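Local structure of flagellar hook-associated protein (Burkholderia pseudomallei, 4UT1) at residues Ser167-Thr172 with Gly290-Phe295; Glu259-Ser264 with Leu279-Leu284. The protein probably serves as a structural component of the bacterial flagellum, at the junction where the hook meets the filament. All coordinates share one frame; numbering follows the deposited sequence.

Contact 1 (Ser167-Thr172 with Gly290-Phe295). With EDO (1,2-ethanediol), chain M.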
loop_
_atom_site.group_PDB
_atom_site.type_symbol
_atom_site.label_atom_id
_atom_site.label_comp_id
_atom_site.label_asym_id
_atom_site.label_seq_id
_atom_site.Cartn_x
_atom_site.Cartn_y
_atom_site.Cartn_z
ATOM N N SER A 167 -10.145 -6.153 -20.908
ATOM C CA SER A 167 -10.452 -6.758 -22.203
ATOM C C SER A 167 -11.500 -7.852 -22.091
ATOM O O SER A 167 -12.401 -7.952 -22.936
ATOM C CB SER A 167 -9.181 -7.296 -22.848
ATOM O OG SER A 167 -8.419 -6.215 -23.356
ATOM N N GLN A 168 -11.405 -8.658 -21.043
ATOM C CA GLN A 168 -12.363 -9.743 -20.860
ATOM C C GLN A 168 -13.754 -9.235 -20.511
ATOM O O GLN A 168 -14.759 -9.809 -20.962
ATOM C CB GLN A 168 -11.871 -10.713 -19.792
ATOM C CG GLN A 168 -10.715 -11.584 -20.293
ATOM C CD GLN A 168 -10.209 -12.541 -19.242
ATOM O OE1 GLN A 168 -9.043 -12.491 -18.861
ATOM N NE2 GLN A 168 -11.075 -13.421 -18.770
ATOM N N LEU A 169 -13.822 -8.161 -19.726
ATOM C CA LEU A 169 -15.101 -7.496 -19.476
ATOM C C LEU A 169 -15.749 -7.071 -20.791
ATOM O O LEU A 169 -16.924 -7.333 -21.021
ATOM C CB LEU A 169 -14.929 -6.278 -18.555
ATOM C CG LEU A 169 -14.576 -6.599 -17.102
ATOM C CD1 LEU A 169 -14.259 -5.341 -16.330
ATOM C CD2 LEU A 169 -15.714 -7.375 -16.424
ATOM N N THR A 170 -14.991 -6.421 -21.662
ATOM C CA THR A 170 -15.553 -5.978 -22.942
ATOM C C THR A 170 -15.983 -7.156 -23.816
ATOM O O THR A 170 -17.072 -7.141 -24.409
ATOM C CB THR A 170 -14.547 -5.104 -23.722
ATOM O OG1 THR A 170 -14.256 -3.935 -22.954
ATOM C CG2 THR A 170 -15.115 -4.690 -25.085
ATOM N N ASP A 171 -15.142 -8.182 -23.893
ATOM C CA ASP A 171 -15.494 -9.367 -24.673
ATOM C C ASP A 171 -16.746 -10.003 -24.115
ATOM O O ASP A 171 -17.612 -10.442 -24.875
ATOM C CB ASP A 171 -14.362 -10.389 -24.690
ATOM C CG ASP A 171 -13.232 -9.978 -25.597
ATOM O OD1 ASP A 171 -13.429 -9.016 -26.367
ATOM O OD2 ASP A 171 -12.157 -10.615 -25.546
ATOM N N THR A 172 -16.853 -10.011 -22.788
ATOM C CA THR A 172 -17.987 -10.631 -22.131
ATOM C C THR A 172 -19.263 -9.863 -22.485
ATOM O O THR A 172 -20.302 -10.468 -22.775
ATOM C CB THR A 172 -17.807 -10.683 -20.612
ATOM O OG1 THR A 172 -16.662 -11.485 -20.296
ATOM C CG2 THR A 172 -19.037 -11.290 -19.945
ATOM N N GLY A 290 -19.215 -11.534 -13.070
ATOM C CA GLY A 290 -19.064 -11.502 -11.630
ATOM C C GLY A 290 -17.721 -12.036 -11.163
ATOM O O GLY A 290 -17.149 -11.536 -10.190
ATOM N N GLY A 291 -17.231 -13.064 -11.843
ATOM C CA GLY A 291 -15.933 -13.646 -11.519
ATOM C C GLY A 291 -14.807 -12.668 -11.811
ATOM O O GLY A 291 -13.832 -12.568 -11.050
ATOM N N LEU A 292 -14.932 -11.944 -12.921
ATOM C CA LEU A 292 -13.927 -10.949 -13.292
ATOM C C LEU A 292 -13.905 -9.834 -12.265
ATOM O O LEU A 292 -12.844 -9.450 -11.774
ATOM C CB LEU A 292 -14.215 -10.361 -14.674
ATOM C CG LEU A 292 -13.850 -11.225 -15.883
ATOM C CD1 LEU A 292 -14.661 -10.798 -17.097
ATOM C CD2 LEU A 292 -12.363 -11.116 -16.185
ATOM N N LEU A 293 -15.092 -9.306 -11.964
ATOM C CA LEU A 293 -15.230 -8.207 -11.020
ATOM C C LEU A 293 -14.793 -8.576 -9.604
ATOM O O LEU A 293 -14.103 -7.802 -8.947
ATOM C CB LEU A 293 -16.682 -7.711 -11.011
ATOM C CG LEU A 293 -17.139 -7.140 -12.352
ATOM C CD1 LEU A 293 -18.632 -6.808 -12.344
ATOM C CD2 LEU A 293 -16.311 -5.920 -12.728
ATOM N N ALA A 294 -15.200 -9.747 -9.120
ATOM C CA ALA A 294 -14.799 -10.177 -7.774
ATOM C C ALA A 294 -13.279 -10.350 -7.647
ATOM O O ALA A 294 -12.686 -9.984 -6.631
ATOM C CB ALA A 294 -15.503 -11.470 -7.399
ATOM N N PHE A 295 -12.657 -10.921 -8.675
ATOM C CA PHE A 295 -11.205 -11.066 -8.705
ATOM C C PHE A 295 -10.535 -9.705 -8.601
ATOM O O PHE A 295 -9.602 -9.519 -7.820
ATOM C CB PHE A 295 -10.752 -11.786 -9.989
ATOM C CG PHE A 295 -9.265 -11.710 -10.243
ATOM C CD1 PHE A 295 -8.378 -12.445 -9.477
ATOM C CD2 PHE A 295 -8.756 -10.903 -11.258
ATOM C CE1 PHE A 295 -7.018 -12.374 -9.711
ATOM C CE2 PHE A 295 -7.392 -10.825 -11.495
ATOM C CZ PHE A 295 -6.521 -11.562 -10.715
HETATM C C1 EDO M . -16.116 -13.999 -22.812
HETATM O O1 EDO M . -16.330 -14.008 -21.394
HETATM C C2 EDO M . -14.631 -14.155 -23.111
HETATM O O2 EDO M . -13.863 -13.327 -22.225
#
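The flat amide of Gln168 presents one face to Leu292, whose CD2 methyl sits above it, 3.7 Å from NE2 and displaced toward that nitrogen. The amide oxygen OE1 has a weak hydrogen bond with Ser164 OG, one turn earlier in the same helix. The glutamine stretches out past CG, and its CB is also 3.7 Å from Leu292 CD2, so this methyl meets both the root and the end of the side chain. A glutamine suits this partly exposed border: its methylenes pack on leucine while its amide remains polar.

The other branch of Leu292 turns to the apolar side of helix 134-193. CD1 packs 3.6 Å from Leu169 CD2, the two leucine side chains running antiparallel alongside each other, and it also lies 3.8 Å from Thr172 OG1. That hydroxyl is held against its own helix. With OG1 beside the backbone N (chi1 -62°), it donates to Gln168 O at 2.6 Å from above the carbonyl plane, while Thr172 N reaches the same oxygen from the opposite face. Bonded in this way, the threonine can border a leucine without burying an unsatisfied hydroxyl; O1 of an ethanediol, probably from the crystallisation liquor, adds a bond to Thr172 OG1 at 2.8 Å. Leu293 comes across Leu169 nearly perpendicularly, CD2 to CD2 at 4.0 Å.

No hydrogen bond joins the segments: this is leucine-centred helix packing in the helical part of FlgK. The axes of the two short segments approach to 10.2 Å, their directions 159° apart. Leu292 also touches Leu98 of helix 80-106, which makes the contact part of a multi-helix bundle, and Thr170 bonds to Thr250 of strand 244-252, where the sheet lies against helix 134-193.

Contact 2 (Glu259-Ser264 with Leu279-Leu284). With EDO (1,2-ethanediol), chain O.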
loop_
_atom_site.group_PDB
_atom_site.type_symbol
_atom_site.label_atom_id
_atom_site.label_comp_id
_atom_site.label_asym_id
_atom_site.label_seq_id
_atom_site.Cartn_x
_atom_site.Cartn_y
_atom_site.Cartn_z
ATOM N N GLU A 259 -9.789 1.184 -14.849
ATOM C CA GLU A 259 -10.660 0.024 -14.769
ATOM C C GLU A 259 -11.987 0.283 -15.467
ATOM O O GLU A 259 -12.633 1.304 -15.233
ATOM C CB GLU A 259 -10.906 -0.369 -13.320
ATOM C CG GLU A 259 -9.598 -0.731 -12.599
ATOM C CD GLU A 259 -9.800 -1.313 -11.219
ATOM O OE1 GLU A 259 -10.895 -1.138 -10.627
ATOM O OE2 GLU A 259 -8.842 -1.957 -10.724
ATOM N N LEU A 260 -12.381 -0.649 -16.326
ATOM C CA LEU A 260 -13.674 -0.564 -16.984
ATOM C C LEU A 260 -14.797 -1.044 -16.089
ATOM O O LEU A 260 -14.615 -1.941 -15.263
ATOM C CB LEU A 260 -13.685 -1.388 -18.279
ATOM C CG LEU A 260 -12.631 -1.044 -19.319
ATOM C CD1 LEU A 260 -12.864 -1.880 -20.579
ATOM C CD2 LEU A 260 -12.637 0.440 -19.631
ATOM N N THR A 261 -15.974 -0.457 -16.281
ATOM C CA THR A 261 -17.147 -0.870 -15.541
ATOM C C THR A 261 -18.244 -1.147 -16.569
ATOM O O THR A 261 -18.083 -0.838 -17.750
ATOM C CB THR A 261 -17.585 0.204 -14.522
ATOM O OG1 THR A 261 -18.679 -0.288 -13.740
ATOM C CG2 THR A 261 -18.005 1.486 -15.232
ATOM N N ILE A 262 -19.336 -1.761 -16.131
ATOM C CA ILE A 262 -20.440 -2.080 -17.031
ATOM C C ILE A 262 -21.541 -1.018 -16.944
ATOM O O ILE A 262 -21.874 -0.534 -15.859
ATOM C CB ILE A 262 -21.035 -3.456 -16.706
ATOM C CG1 ILE A 262 -19.916 -4.491 -16.526
ATOM C CG2 ILE A 262 -22.023 -3.877 -17.776
ATOM C CD1 ILE A 262 -19.032 -4.642 -17.731
ATOM N N VAL A 263 -22.093 -0.644 -18.090
ATOM C CA VAL A 263 -23.199 0.288 -18.114
ATOM C C VAL A 263 -24.272 -0.243 -19.035
ATOM O O VAL A 263 -24.013 -1.106 -19.889
ATOM C CB VAL A 263 -22.771 1.700 -18.589
ATOM C CG1 VAL A 263 -21.658 2.243 -17.705
ATOM C CG2 VAL A 263 -22.334 1.679 -20.054
ATOM N N SER A 264 -25.480 0.269 -18.846
ATOM C CA SER A 264 -26.556 0.027 -19.801
ATOM C C SER A 264 -26.835 1.305 -20.581
ATOM O O SER A 264 -26.824 2.399 -20.018
ATOM C CB SER A 264 -27.813 -0.459 -19.094
ATOM O OG SER A 264 -28.310 0.529 -18.213
ATOM N N LEU A 279 -24.051 0.581 -13.787
ATOM C CA LEU A 279 -24.363 -0.558 -12.935
ATOM C C LEU A 279 -23.213 -0.829 -11.954
ATOM O O LEU A 279 -22.078 -1.067 -12.373
ATOM C CB LEU A 279 -24.634 -1.797 -13.785
ATOM C CG LEU A 279 -25.485 -1.588 -15.041
ATOM C CD1 LEU A 279 -25.659 -2.897 -15.781
ATOM C CD2 LEU A 279 -26.839 -0.983 -14.695
ATOM N N PRO A 280 -23.501 -0.795 -10.644
ATOM C CA PRO A 280 -22.479 -1.008 -9.608
ATOM C C PRO A 280 -21.810 -2.373 -9.741
ATOM O O PRO A 280 -22.524 -3.359 -9.918
ATOM C CB PRO A 280 -23.274 -0.928 -8.302
ATOM C CG PRO A 280 -24.545 -0.208 -8.663
ATOM C CD PRO A 280 -24.845 -0.595 -10.072
ATOM N N ASP A 281 -20.482 -2.432 -9.657
ATOM C CA ASP A 281 -19.762 -3.708 -9.766
ATOM C C ASP A 281 -20.364 -4.771 -8.849
ATOM O O ASP A 281 -20.543 -5.924 -9.241
ATOM C CB ASP A 281 -18.274 -3.533 -9.432
ATOM C CG ASP A 281 -17.517 -2.770 -10.502
ATOM O OD1 ASP A 281 -18.141 -2.283 -11.465
ATOM O OD2 ASP A 281 -16.287 -2.640 -10.369
ATOM N N VAL A 282 -20.686 -4.365 -7.626
ATOM C CA VAL A 282 -21.167 -5.298 -6.619
ATOM C C VAL A 282 -22.526 -5.916 -6.979
ATOM O O VAL A 282 -22.866 -6.993 -6.493
ATOM C CB VAL A 282 -21.265 -4.611 -5.243
ATOM C CG1 VAL A 282 -22.321 -3.497 -5.273
ATOM C CG2 VAL A 282 -21.570 -5.628 -4.157
ATOM N N SER A 283 -23.302 -5.244 -7.826
ATOM C CA SER A 283 -24.613 -5.753 -8.208
ATOM C C SER A 283 -24.511 -6.756 -9.365
ATOM O O SER A 283 -25.437 -7.536 -9.629
ATOM C CB SER A 283 -25.535 -4.601 -8.614
ATOM O OG SER A 283 -25.107 -4.028 -9.844
ATOM N N LEU A 284 -23.379 -6.711 -10.056
ATOM C CA LEU A 284 -23.163 -7.505 -11.266
ATOM C C LEU A 284 -22.595 -8.877 -10.943
ATOM O O LEU A 284 -21.514 -9.237 -11.393
ATOM C CB LEU A 284 -22.225 -6.756 -12.211
ATOM C CG LEU A 284 -22.849 -5.522 -12.866
ATOM C CD1 LEU A 284 -21.842 -4.383 -13.004
ATOM C CD2 LEU A 284 -23.411 -5.902 -14.214
HETATM C C1 EDO O . -20.950 2.332 -10.851
HETATM O O1 EDO O . -20.316 3.614 -10.859
HETATM C C2 EDO O . -19.944 1.299 -11.338
HETATM O O2 EDO O . -20.389 0.760 -12.593
#
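Leu279 N donates to Ile262 O at 3.2 Å, continuing the antiparallel pairing of strand 260-265 with 277-278 two residues on from the backbone bonding of Ser264 with Gln277. The bond is moderately bent, with 144° at the hydrogen, and the donor is tilted 17° from the carbonyl plane. The Leu279 side chain then runs alongside the same carbonyl, with CB 3.7 Å from Ile262 O, before its CD2 reaches Ser264 OG at 4.1 Å. That serine hydroxyl is already hydrogen-bonded to Gln237.

A second polar meeting lies at Thr261, where OG1 stands 3.1 Å from Asp281 OD1. Chi1 of -175° sets the hydroxyl opposite the backbone N and carries it toward the carboxylate. An ethanediol O2 is modelled implausibly near Thr261 OG1 and Leu279 O, so its bonding here is doubtful. The other oxygen, Asp281 OD2, forms a salt bridge with Arg296 of helix 287-322, whose positive charge probably offsets the closeness of Asp281 to Glu259.

Strand 260-265 is the penultimate strand of a six-stranded antiparallel sheet, between 244-252 and the short edge strand 277-278. In Leu279-Leu284 the chain leaves that sheet, through a 3-10 turn at Asp281-Ser283, on its way to helix 287-322.

Pro280 O anchors that turn, accepting from Ser283 N and, at 2.7 Å, from Ser283 OG, which arrives on a lone pair in the carbonyl plane. Serine suits the position because its short side chain can fold back onto this oxygen. Just beyond, the buried Leu284 brings CD1 to 3.9 Å from Ile262 CB, and its side chain also packs on Leu289 and Leu293.

How the contacts relate
The centres of contacts 1 and 2 lie 10 Å apart, and together they join the sheet, its exit loop and two long helices. Leu169 of contact 1 brings CD1 to 3.6 Å from Leu260 O of strand 260-265. On the other helix, Leu293 CD1 packs 3.6 Å from Leu284 CB in the turn of contact 2. Arg296, one residue beyond segment 290-295, ties the two together: its side chain packs on Leu169, while its guanidinium hydrogen-bonds to Leu260 O and forms a salt bridge with Asp281. Along the chain, both segments of contact 2 fall between those of contact 1. The ethanediols at the two contacts are probably crystallisation additives.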